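Local structure of alpha-glucosidase ([Eubacterium] rectale, 6PNR) at residues Phe131-Ser136 against Pro168-Val173; Ala188-Arg193 against Leu200-Val205; His623-Glu628 against Leu641-Ala646. The protein probably hydrolyses alpha-linked sulfoquinovosides, the sulfonated sugar glycosides derived from sulfolipids, as a family 31 glycoside hydrolase. All coordinates share one frame; numbering follows the deposited sequence. Where two conformers were deposited one is given.

Contact 1 of 3, residues Phe131-Ser136 against Pro168-Val173; sequences FPIWTS and PQPTFV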
loop_
_atom_site.group_PDB
_atom_site.type_symbol
_atom_site.label_atom_id
_atom_site.label_comp_id
_atom_site.label_asym_id
_atom_site.label_seq_id
_atom_site.Cartn_x
_atom_site.Cartn_y
_atom_site.Cartn_z
ATOM N N PHE A 131 -10.409 3.736 10.258
ATOM C CA PHE A 131 -11.125 4.574 9.296
ATOM C C PHE A 131 -10.579 5.996 9.366
ATOM O O PHE A 131 -10.906 6.749 10.300
ATOM C CB PHE A 131 -12.621 4.507 9.568
ATOM C CG PHE A 131 -13.190 3.126 9.364
ATOM C CD1 PHE A 131 -13.134 2.176 10.377
ATOM C CD2 PHE A 131 -13.725 2.753 8.136
ATOM C CE1 PHE A 131 -13.610 0.901 10.171
ATOM C CE2 PHE A 131 -14.217 1.466 7.934
ATOM C CZ PHE A 131 -14.161 0.544 8.953
ATOM N N PRO A 132 -9.683 6.364 8.453
ATOM C CA PRO A 132 -9.308 7.773 8.292
ATOM C C PRO A 132 -10.521 8.629 7.962
ATOM O O PRO A 132 -11.407 8.220 7.212
ATOM C CB PRO A 132 -8.317 7.739 7.121
ATOM C CG PRO A 132 -7.695 6.379 7.239
ATOM C CD PRO A 132 -8.778 5.458 7.723
ATOM N N ILE A 133 -10.546 9.831 8.532
ATOM C CA ILE A 133 -11.652 10.773 8.367
ATOM C C ILE A 133 -11.129 11.923 7.512
ATOM O O ILE A 133 -10.514 12.866 8.025
ATOM C CB ILE A 133 -12.170 11.271 9.733
ATOM C CG1 ILE A 133 -12.491 10.091 10.657
ATOM C CG2 ILE A 133 -13.365 12.251 9.565
ATOM C CD1 ILE A 133 -13.549 9.127 10.140
ATOM N N TRP A 134 -11.320 11.821 6.196
ATOM C CA TRP A 134 -10.789 12.804 5.256
ATOM C C TRP A 134 -11.668 12.707 4.018
ATOM O O TRP A 134 -11.690 11.657 3.370
ATOM C CB TRP A 134 -9.320 12.510 4.929
ATOM C CG TRP A 134 -8.614 13.558 4.104
ATOM C CD1 TRP A 134 -8.361 13.516 2.760
ATOM C CD2 TRP A 134 -8.055 14.795 4.576
ATOM N NE1 TRP A 134 -7.678 14.647 2.369
ATOM C CE2 TRP A 134 -7.485 15.451 3.464
ATOM C CE3 TRP A 134 -7.997 15.418 5.829
ATOM C CZ2 TRP A 134 -6.859 16.695 3.571
ATOM C CZ3 TRP A 134 -7.364 16.653 5.933
ATOM C CH2 TRP A 134 -6.806 17.275 4.816
ATOM N N THR A 135 -12.422 13.762 3.720
ATOM C CA THR A 135 -13.301 13.701 2.556
ATOM C C THR A 135 -12.460 13.716 1.281
ATOM O O THR A 135 -11.455 14.424 1.186
ATOM C CB THR A 135 -14.325 14.847 2.573
ATOM O OG1 THR A 135 -15.178 14.753 1.422
ATOM C CG2 THR A 135 -13.661 16.226 2.609
ATOM N N SER A 136 -12.832 12.869 0.324
ATOM C CA SER A 136 -12.055 12.753 -0.906
ATOM C C SER A 136 -12.901 12.005 -1.925
ATOM O O SER A 136 -13.978 11.495 -1.608
ATOM C CB SER A 136 -10.723 12.021 -0.671
ATOM O OG SER A 136 -10.924 10.615 -0.532
ATOM N N PRO A 168 -16.989 11.328 5.325
ATOM C CA PRO A 168 -16.569 10.751 6.604
ATOM C C PRO A 168 -17.049 11.633 7.748
ATOM O O PRO A 168 -17.422 12.792 7.556
ATOM C CB PRO A 168 -15.032 10.753 6.502
ATOM C CG PRO A 168 -14.712 11.966 5.635
ATOM C CD PRO A 168 -15.968 12.261 4.784
ATOM N N GLN A 169 -17.055 11.053 8.956
ATOM C CA GLN A 169 -17.403 11.886 10.096
ATOM C C GLN A 169 -16.739 11.309 11.336
ATOM O O GLN A 169 -16.722 10.083 11.502
ATOM C CB GLN A 169 -18.927 11.981 10.305
ATOM C CG GLN A 169 -19.350 13.142 11.194
ATOM C CD GLN A 169 -20.858 13.283 11.327
ATOM O OE1 GLN A 169 -21.565 13.506 10.342
ATOM N NE2 GLN A 169 -21.361 13.145 12.557
ATOM N N PRO A 170 -16.180 12.150 12.209
ATOM C CA PRO A 170 -15.541 11.639 13.425
ATOM C C PRO A 170 -16.563 11.358 14.521
ATOM O O PRO A 170 -16.553 11.977 15.588
ATOM C CB PRO A 170 -14.579 12.779 13.785
ATOM C CG PRO A 170 -15.370 14.020 13.392
ATOM C CD PRO A 170 -16.038 13.619 12.089
ATOM N N THR A 171 -17.452 10.400 14.249
ATOM C CA THR A 171 -18.602 10.077 15.086
ATOM C C THR A 171 -18.880 8.592 14.911
ATOM O O THR A 171 -18.912 8.108 13.774
ATOM C CB THR A 171 -19.830 10.887 14.654
ATOM O OG1 THR A 171 -19.438 12.239 14.361
ATOM C CG2 THR A 171 -20.921 10.872 15.736
ATOM N N PHE A 172 -19.084 7.866 16.007
ATOM C CA PHE A 172 -19.504 6.479 15.882
ATOM C C PHE A 172 -20.543 6.147 16.950
ATOM O O PHE A 172 -20.686 6.849 17.954
ATOM C CB PHE A 172 -18.311 5.502 15.950
ATOM C CG PHE A 172 -17.691 5.370 17.321
ATOM C CD1 PHE A 172 -16.666 6.211 17.720
ATOM C CD2 PHE A 172 -18.133 4.399 18.203
ATOM C CE1 PHE A 172 -16.095 6.092 18.985
ATOM C CE2 PHE A 172 -17.569 4.266 19.456
ATOM C CZ PHE A 172 -16.548 5.107 19.850
ATOM N N VAL A 173 -21.272 5.067 16.693
ATOM C CA VAL A 173 -22.280 4.511 17.587
ATOM C C VAL A 173 -21.777 3.156 18.060
ATOM O O VAL A 173 -21.337 2.339 17.245
ATOM C CB VAL A 173 -23.630 4.350 16.870
ATOM C CG1 VAL A 173 -24.661 3.644 17.776
ATOM C CG2 VAL A 173 -24.146 5.696 16.405
#
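Ile-133 lays its side chain alongside the ring of Pro-168, the two pointing opposite ways, where two antiparallel sheets of the N-terminal beta domain come together. Strand 130-133 is an outermost strand of one sheet and 168-174 belongs to the other, and no hydrogen bond links the two segments. From CB of Ile-133 the side chain forks. The short branch, CG2, lies anti to the backbone N and reaches Pro-168 CB at 3.8 Å and Pro-170 CD at 3.9 Å, so a single methyl touches both prolines. The long branch starts from CG1, beside the backbone N (chi1 -52°), and its tip CD1 ends 3.6 Å from Gln-169 O. A branched aliphatic residue suits this place because its two arms serve different parts of the opposing chain. An alanine here would probably open a gap beside both proline rings and leave the Gln-169 carbonyl without its methyl neighbour.

The ring of Pro-168 reaches on to the next residues of the first segment. Its CG lies 3.4 Å from Trp-134 N, and its CD packs 3.8 Å from Thr-135 CB. Proline offers a compact, rigid hydrocarbon surface to this backbone, two of whose polar groups are bound elsewhere: Asn-413 of helix 408-429 accepts from Thr-135 N and donates to Ile-133 O. Thr-135 OG1 bonds to Asn-166 O.

The second segment bends sharply at Pro-170, the centre of an inverse gamma turn, its ring constraint suiting the tight bend, and Thr-171 N makes a weak bond to Gln-169 O. The Gln-169 side chain also spans the bend: its NE2 donates to Thr-171 OG1 over 2.8 Å at 162°, with the hydroxyl oxygen only 9° out of the amide plane.

Contact 2 of 3, residues Ala188-Arg193 against Leu200-Val205; sequences ADFDFR and LQIWEV
Leu-200 lies over the ring of Phe-190 as a non-hydrogen-bonded pair in the antiparallel hairpin of strands 188-194 and 197-202. Its CD2 methyl makes a CH-pi contact, 3.8 Å from the centroid of the Phe-190 ring and 17° off the normal.

Gln-201 carries the backbone pairing with Asp-189: Asp-189 N donates to Gln-201 O at 2.8 Å, and Gln-201 N returns a bond to Asp-189 O at 3.0 Å. Its side chain, with CG anti to the backbone N (chi1 178°), extends along the other face of the sheet. There NE2 donates to a water that in turn donates to Asp-189 O, which thus accepts two bonds. The amide's other end, OE1, accepts from Trp-203 NE1 at 2.9 Å. A glutamine fits because it can give and take at once.

Ile-202 returns to the face of Leu-200. Its CD1 meets Ala-188 CB at 3.8 Å and Phe-190 CE1 at 4.0 Å; the small alanine admits this longer neighbour close to the strand. Trp-203, past the strand, stacks on Tyr-187 and makes a cation-pi contact with Arg-101.

The chemistry divides the hairpin: the Phe-190, Leu-200 and Ile-202 side is hydrocarbon and packs on Val-182 of strand 178-182, in the facing sheet, which suits burial between the two, whereas the Asp-189 and Gln-201 side, partly exposed, can bond water and polar neighbours, as Asp-189 OD2 does with Asn-130 ND2.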
loop_
_atom_site.group_PDB
_atom_site.type_symbol
_atom_site.label_atom_id
_atom_site.label_comp_id
_atom_site.label_asym_id
_atom_site.label_seq_id
_atom_site.Cartn_x
_atom_site.Cartn_y
_atom_site.Cartn_z
ATOM N N ALA A 188 -8.598 12.850 11.035
ATOM C CA ALA A 188 -8.669 11.917 12.146
ATOM C C ALA A 188 -8.530 10.502 11.612
ATOM O O ALA A 188 -8.607 10.259 10.405
ATOM C CB ALA A 188 -9.973 12.068 12.943
ATOM N N ASP A 189 -8.315 9.561 12.530
ATOM C CA ASP A 189 -8.245 8.142 12.183
ATOM C C ASP A 189 -8.813 7.360 13.361
ATOM O O ASP A 189 -8.174 7.280 14.415
ATOM C CB ASP A 189 -6.806 7.720 11.866
ATOM C CG ASP A 189 -6.702 6.291 11.323
ATOM O OD1 ASP A 189 -7.686 5.528 11.395
ATOM O OD2 ASP A 189 -5.620 5.928 10.802
ATOM N N PHE A 190 -10.006 6.789 13.180
ATOM C CA PHE A 190 -10.702 6.059 14.240
ATOM C C PHE A 190 -10.327 4.586 14.127
ATOM O O PHE A 190 -10.691 3.916 13.154
ATOM C CB PHE A 190 -12.221 6.249 14.144
ATOM C CG PHE A 190 -12.714 7.584 14.661
ATOM C CD1 PHE A 190 -11.879 8.696 14.680
ATOM C CD2 PHE A 190 -14.007 7.715 15.154
ATOM C CE1 PHE A 190 -12.328 9.913 15.154
ATOM C CE2 PHE A 190 -14.467 8.931 15.634
ATOM C CZ PHE A 190 -13.628 10.029 15.645
ATOM N N ASP A 191 -9.619 4.077 15.131
ATOM C CA ASP A 191 -8.962 2.777 15.069
ATOM C C ASP A 191 -9.726 1.806 15.959
ATOM O O ASP A 191 -9.693 1.932 17.187
ATOM C CB ASP A 191 -7.502 2.932 15.502
ATOM C CG ASP A 191 -6.736 1.619 15.544
ATOM O OD1 ASP A 191 -7.313 0.541 15.276
ATOM O OD2 ASP A 191 -5.521 1.678 15.838
ATOM N N PHE A 192 -10.408 0.832 15.347
ATOM C CA PHE A 192 -11.171 -0.167 16.096
ATOM C C PHE A 192 -10.543 -1.560 16.000
ATOM O O PHE A 192 -11.253 -2.575 16.045
ATOM C CB PHE A 192 -12.619 -0.226 15.615
ATOM C CG PHE A 192 -13.322 1.105 15.608
ATOM C CD1 PHE A 192 -13.988 1.562 16.741
ATOM C CD2 PHE A 192 -13.332 1.892 14.461
ATOM C CE1 PHE A 192 -14.648 2.797 16.740
ATOM C CE2 PHE A 192 -13.986 3.121 14.448
ATOM C CZ PHE A 192 -14.651 3.574 15.594
ATOM N N ARG A 193 -9.218 -1.621 15.868
ATOM C CA ARG A 193 -8.526 -2.887 15.665
ATOM C C ARG A 193 -8.217 -3.627 16.963
ATOM O O ARG A 193 -7.954 -4.832 16.918
ATOM C CB ARG A 193 -7.229 -2.653 14.884
ATOM C CG ARG A 193 -7.456 -2.269 13.420
ATOM C CD ARG A 193 -6.150 -1.883 12.728
ATOM N NE ARG A 193 -5.656 -0.596 13.202
ATOM C CZ ARG A 193 -4.653 0.071 12.647
ATOM N NH1 ARG A 193 -4.017 -0.432 11.592
ATOM N NH2 ARG A 193 -4.285 1.244 13.149
ATOM N N LEU A 200 -8.973 6.968 19.042
ATOM C CA LEU A 200 -9.371 8.028 18.127
ATOM C C LEU A 200 -8.189 8.976 17.970
ATOM O O LEU A 200 -7.874 9.741 18.890
ATOM C CB LEU A 200 -10.605 8.754 18.653
ATOM C CG LEU A 200 -11.701 7.867 19.254
ATOM C CD1 LEU A 200 -12.853 8.733 19.770
ATOM C CD2 LEU A 200 -12.217 6.804 18.270
ATOM N N GLN A 201 -7.514 8.897 16.824
ATOM C CA GLN A 201 -6.384 9.772 16.521
ATOM C C GLN A 201 -6.888 11.046 15.846
ATOM O O GLN A 201 -7.637 10.977 14.869
ATOM C CB GLN A 201 -5.373 9.066 15.616
ATOM C CG GLN A 201 -4.202 9.961 15.221
ATOM C CD GLN A 201 -3.241 9.317 14.217
ATOM O OE1 GLN A 201 -2.319 9.969 13.721
ATOM N NE2 GLN A 201 -3.445 8.043 13.928
ATOM N N ILE A 202 -6.469 12.204 16.362
ATOM C CA ILE A 202 -6.876 13.512 15.849
ATOM C C ILE A 202 -5.626 14.332 15.569
ATOM O O ILE A 202 -4.694 14.340 16.380
ATOM C CB ILE A 202 -7.790 14.266 16.845
ATOM C CG1 ILE A 202 -8.779 13.327 17.539
ATOM C CG2 ILE A 202 -8.539 15.378 16.127
ATOM C CD1 ILE A 202 -9.846 12.738 16.636
ATOM N N TRP A 203 -5.599 15.037 14.434
ATOM C CA TRP A 203 -4.403 15.824 14.095
ATOM C C TRP A 203 -4.493 17.261 14.603
ATOM O O TRP A 203 -4.054 18.215 13.943
ATOM C CB TRP A 203 -4.134 15.783 12.591
ATOM C CG TRP A 203 -3.574 14.456 12.155
ATOM C CD1 TRP A 203 -3.466 13.321 12.916
ATOM C CD2 TRP A 203 -3.025 14.129 10.871
ATOM N NE1 TRP A 203 -2.900 12.306 12.171
ATOM C CE2 TRP A 203 -2.617 12.779 10.917
ATOM C CE3 TRP A 203 -2.853 14.844 9.681
ATOM C CZ2 TRP A 203 -2.055 12.126 9.817
ATOM C CZ3 TRP A 203 -2.300 14.187 8.583
ATOM C CH2 TRP A 203 -1.902 12.846 8.666
ATOM N N GLU A 204 -5.076 17.405 15.790
ATOM C CA GLU A 204 -5.090 18.614 16.604
ATOM C C GLU A 204 -5.591 18.193 17.977
ATOM O O GLU A 204 -6.136 17.099 18.143
ATOM C CB GLU A 204 -5.993 19.701 16.017
ATOM C CG GLU A 204 -7.475 19.474 16.313
ATOM C CD GLU A 204 -8.341 20.621 15.837
ATOM O OE1 GLU A 204 -7.782 21.693 15.506
ATOM O OE2 GLU A 204 -9.578 20.448 15.778
ATOM N N VAL A 205 -5.411 19.066 18.961
ATOM C CA VAL A 205 -6.118 18.870 20.222
ATOM C C VAL A 205 -7.568 19.275 19.988
ATOM O O VAL A 205 -7.841 20.453 19.727
ATOM C CB VAL A 205 -5.484 19.676 21.364
ATOM C CG1 VAL A 205 -6.293 19.508 22.636
ATOM C CG2 VAL A 205 -4.017 19.255 21.573
HETATM O O HOH W 1 -5.480 5.954 14.574
#

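Contact 3 of 3, residues His623-Glu628 against Leu641-Ala646; sequences HLWTGE and LGYTPA
Trp-625 meets the other loop with its edge and its face. At the edge, NE1 donates to Thr-644 O over a short 2.6 Å, with the acceptor 10° out of the ring plane. Over one face, Tyr-643 CA makes a CH-pi contact 3.8 Å from the centroid of the Trp-625 five-membered ring, and the tyrosine ring turns its edge to that same indole, the planes at 83°. Leu-624 CD2 covers the opposite indole face. Tryptophan suits the place, joining a broad apolar surface to one N-H. Beside it, Leu-624 N donates to Ala-646 O at 2.8 Å.

The segments leave strand 621-623 and enter strand 646-649, neighbours in the antiparallel C-terminal sheet of this family 31 enzyme. A water lies 2.9 Å from His-623 NE2 and 2.8 Å from Tyr-643 O, hydrogen-bonded to both. The imidazole is set by a 2.7 Å hydrogen bond between His-623 ND1 and Thr-626 OG1. The chain then turns through Gly-627, at whose positive phi a CB would press on Thr-626 O.

Farther out, Arg-546 makes cation-pi contacts with Trp-625 and Tyr-643 and donates to Gly-642 O, while Glu-512 O bonds to Thr-644 OG1.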
loop_
_atom_site.group_PDB
_atom_site.type_symbol
_atom_site.label_atom_id
_atom_site.label_comp_id
_atom_site.label_asym_id
_atom_site.label_seq_id
_atom_site.Cartn_x
_atom_site.Cartn_y
_atom_site.Cartn_z
ATOM N N HIS A 623 -44.006 -12.217 2.386
ATOM C CA HIS A 623 -43.273 -11.919 1.158
ATOM C C HIS A 623 -44.153 -11.111 0.211
ATOM O O HIS A 623 -45.287 -11.504 -0.085
ATOM C CB HIS A 623 -42.811 -13.212 0.490
ATOM C CG HIS A 623 -41.979 -12.998 -0.733
ATOM N ND1 HIS A 623 -42.382 -13.401 -1.986
ATOM C CD2 HIS A 623 -40.759 -12.429 -0.895
ATOM C CE1 HIS A 623 -41.448 -13.090 -2.869
ATOM N NE2 HIS A 623 -40.453 -12.498 -2.233
ATOM N N LEU A 624 -43.628 -9.980 -0.270
ATOM C CA LEU A 624 -44.479 -8.987 -0.928
ATOM C C LEU A 624 -45.122 -9.529 -2.198
ATOM O O LEU A 624 -46.302 -9.266 -2.464
ATOM C CB LEU A 624 -43.669 -7.726 -1.244
ATOM C CG LEU A 624 -44.391 -6.652 -2.067
ATOM C CD1 LEU A 624 -45.607 -6.098 -1.309
ATOM C CD2 LEU A 624 -43.428 -5.528 -2.433
ATOM N N TRP A 625 -44.363 -10.260 -3.013
ATOM C CA TRP A 625 -44.854 -10.646 -4.331
ATOM C C TRP A 625 -45.716 -11.904 -4.307
ATOM O O TRP A 625 -46.572 -12.073 -5.188
ATOM C CB TRP A 625 -43.673 -10.835 -5.301
ATOM C CG TRP A 625 -42.680 -9.687 -5.256
ATOM C CD1 TRP A 625 -41.391 -9.732 -4.796
ATOM C CD2 TRP A 625 -42.910 -8.326 -5.664
ATOM N NE1 TRP A 625 -40.806 -8.491 -4.901
ATOM C CE2 TRP A 625 -41.715 -7.611 -5.431
ATOM C CE3 TRP A 625 -44.006 -7.647 -6.208
ATOM C CZ2 TRP A 625 -41.589 -6.240 -5.724
ATOM C CZ3 TRP A 625 -43.882 -6.292 -6.495
ATOM C CH2 TRP A 625 -42.680 -5.604 -6.249
ATOM N N THR A 626 -45.521 -12.789 -3.326
ATOM C CA THR A 626 -46.263 -14.042 -3.283
ATOM C C THR A 626 -47.309 -14.118 -2.184
ATOM O O THR A 626 -48.258 -14.892 -2.321
ATOM C CB THR A 626 -45.308 -15.234 -3.120
ATOM O OG1 THR A 626 -44.530 -15.074 -1.924
ATOM C CG2 THR A 626 -44.386 -15.343 -4.329
ATOM N N GLY A 627 -47.176 -13.335 -1.115
ATOM C CA GLY A 627 -48.059 -13.456 0.024
ATOM C C GLY A 627 -47.684 -14.545 1.004
ATOM O O GLY A 627 -48.349 -14.676 2.039
ATOM N N GLU A 628 -46.643 -15.323 0.721
ATOM C CA GLU A 628 -46.229 -16.386 1.625
ATOM C C GLU A 628 -45.734 -15.811 2.949
ATOM O O GLU A 628 -45.058 -14.782 2.982
ATOM C CB GLU A 628 -45.139 -17.232 0.979
ATOM C CG GLU A 628 -44.780 -18.469 1.785
ATOM C CD GLU A 628 -43.926 -19.444 0.999
ATOM O OE1 GLU A 628 -43.502 -19.089 -0.126
ATOM O OE2 GLU A 628 -43.685 -20.565 1.505
ATOM N N LEU A 641 -35.878 -11.113 -12.016
ATOM C CA LEU A 641 -35.754 -9.700 -12.343
ATOM C C LEU A 641 -37.097 -9.007 -12.187
ATOM O O LEU A 641 -38.091 -9.422 -12.788
ATOM C CB LEU A 641 -35.229 -9.565 -13.771
ATOM C CG LEU A 641 -34.249 -8.444 -14.101
ATOM C CD1 LEU A 641 -33.294 -8.182 -12.958
ATOM C CD2 LEU A 641 -33.478 -8.820 -15.349
ATOM N N GLY A 642 -37.133 -7.976 -11.341
ATOM C CA GLY A 642 -38.360 -7.258 -11.050
ATOM C C GLY A 642 -39.035 -7.653 -9.752
ATOM O O GLY A 642 -40.025 -7.022 -9.369
ATOM N N TYR A 643 -38.526 -8.657 -9.053
ATOM C CA TYR A 643 -39.173 -9.177 -7.853
ATOM C C TYR A 643 -38.200 -9.079 -6.684
ATOM O O TYR A 643 -37.686 -10.089 -6.192
ATOM C CB TYR A 643 -39.667 -10.606 -8.107
ATOM C CG TYR A 643 -40.727 -10.613 -9.185
ATOM C CD1 TYR A 643 -42.073 -10.437 -8.869
ATOM C CD2 TYR A 643 -40.383 -10.738 -10.526
ATOM C CE1 TYR A 643 -43.044 -10.413 -9.860
ATOM C CE2 TYR A 643 -41.350 -10.716 -11.518
ATOM C CZ TYR A 643 -42.676 -10.554 -11.179
ATOM O OH TYR A 643 -43.637 -10.534 -12.167
ATOM N N THR A 644 -37.961 -7.846 -6.243
ATOM C CA THR A 644 -37.056 -7.584 -5.132
ATOM C C THR A 644 -37.395 -8.485 -3.945
ATOM O O THR A 644 -38.574 -8.654 -3.619
ATOM C CB THR A 644 -37.178 -6.119 -4.693
ATOM O OG1 THR A 644 -37.268 -5.281 -5.849
ATOM C CG2 THR A 644 -35.986 -5.699 -3.843
ATOM N N PRO A 645 -36.398 -9.074 -3.274
ATOM C CA PRO A 645 -36.685 -9.773 -2.017
ATOM C C PRO A 645 -37.177 -8.797 -0.960
ATOM O O PRO A 645 -36.376 -8.166 -0.265
ATOM C CB PRO A 645 -35.335 -10.400 -1.652
ATOM C CG PRO A 645 -34.651 -10.564 -2.980
ATOM C CD PRO A 645 -35.013 -9.296 -3.707
ATOM N N ALA A 646 -38.495 -8.646 -0.849
ATOM C CA ALA A 646 -39.101 -7.643 0.015
ATOM C C ALA A 646 -40.215 -8.286 0.823
ATOM O O ALA A 646 -41.000 -9.079 0.295
ATOM C CB ALA A 646 -39.651 -6.470 -0.793
HETATM O O HOH W 2 -38.315 -11.878 -4.077
#

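How the contacts relate
All three contacts are largely buried, but the centres of contacts 1, 2 and 3 lie about 11, 20 and 28 Å from the centre of the chain. In contact 1 the side chain of Thr-135 is about 12 Å from the bound inhibitor. Contacts 1 and 2 share a sheet, strand 130-133 running beside 188-194: Ile-133 N probably bonds to Ala-188 O, and Pro-170 packs on Phe-190. Contact 2 is thus strand pairing within that sheet, whereas contact 1 is hydrocarbon packing from it to the next. Contact 3 stands apart in the C-terminal domain, mostly loop just beyond the pairing of strands 621-623 and 646-649, joined through an indole N-H, one backbone bond and a water.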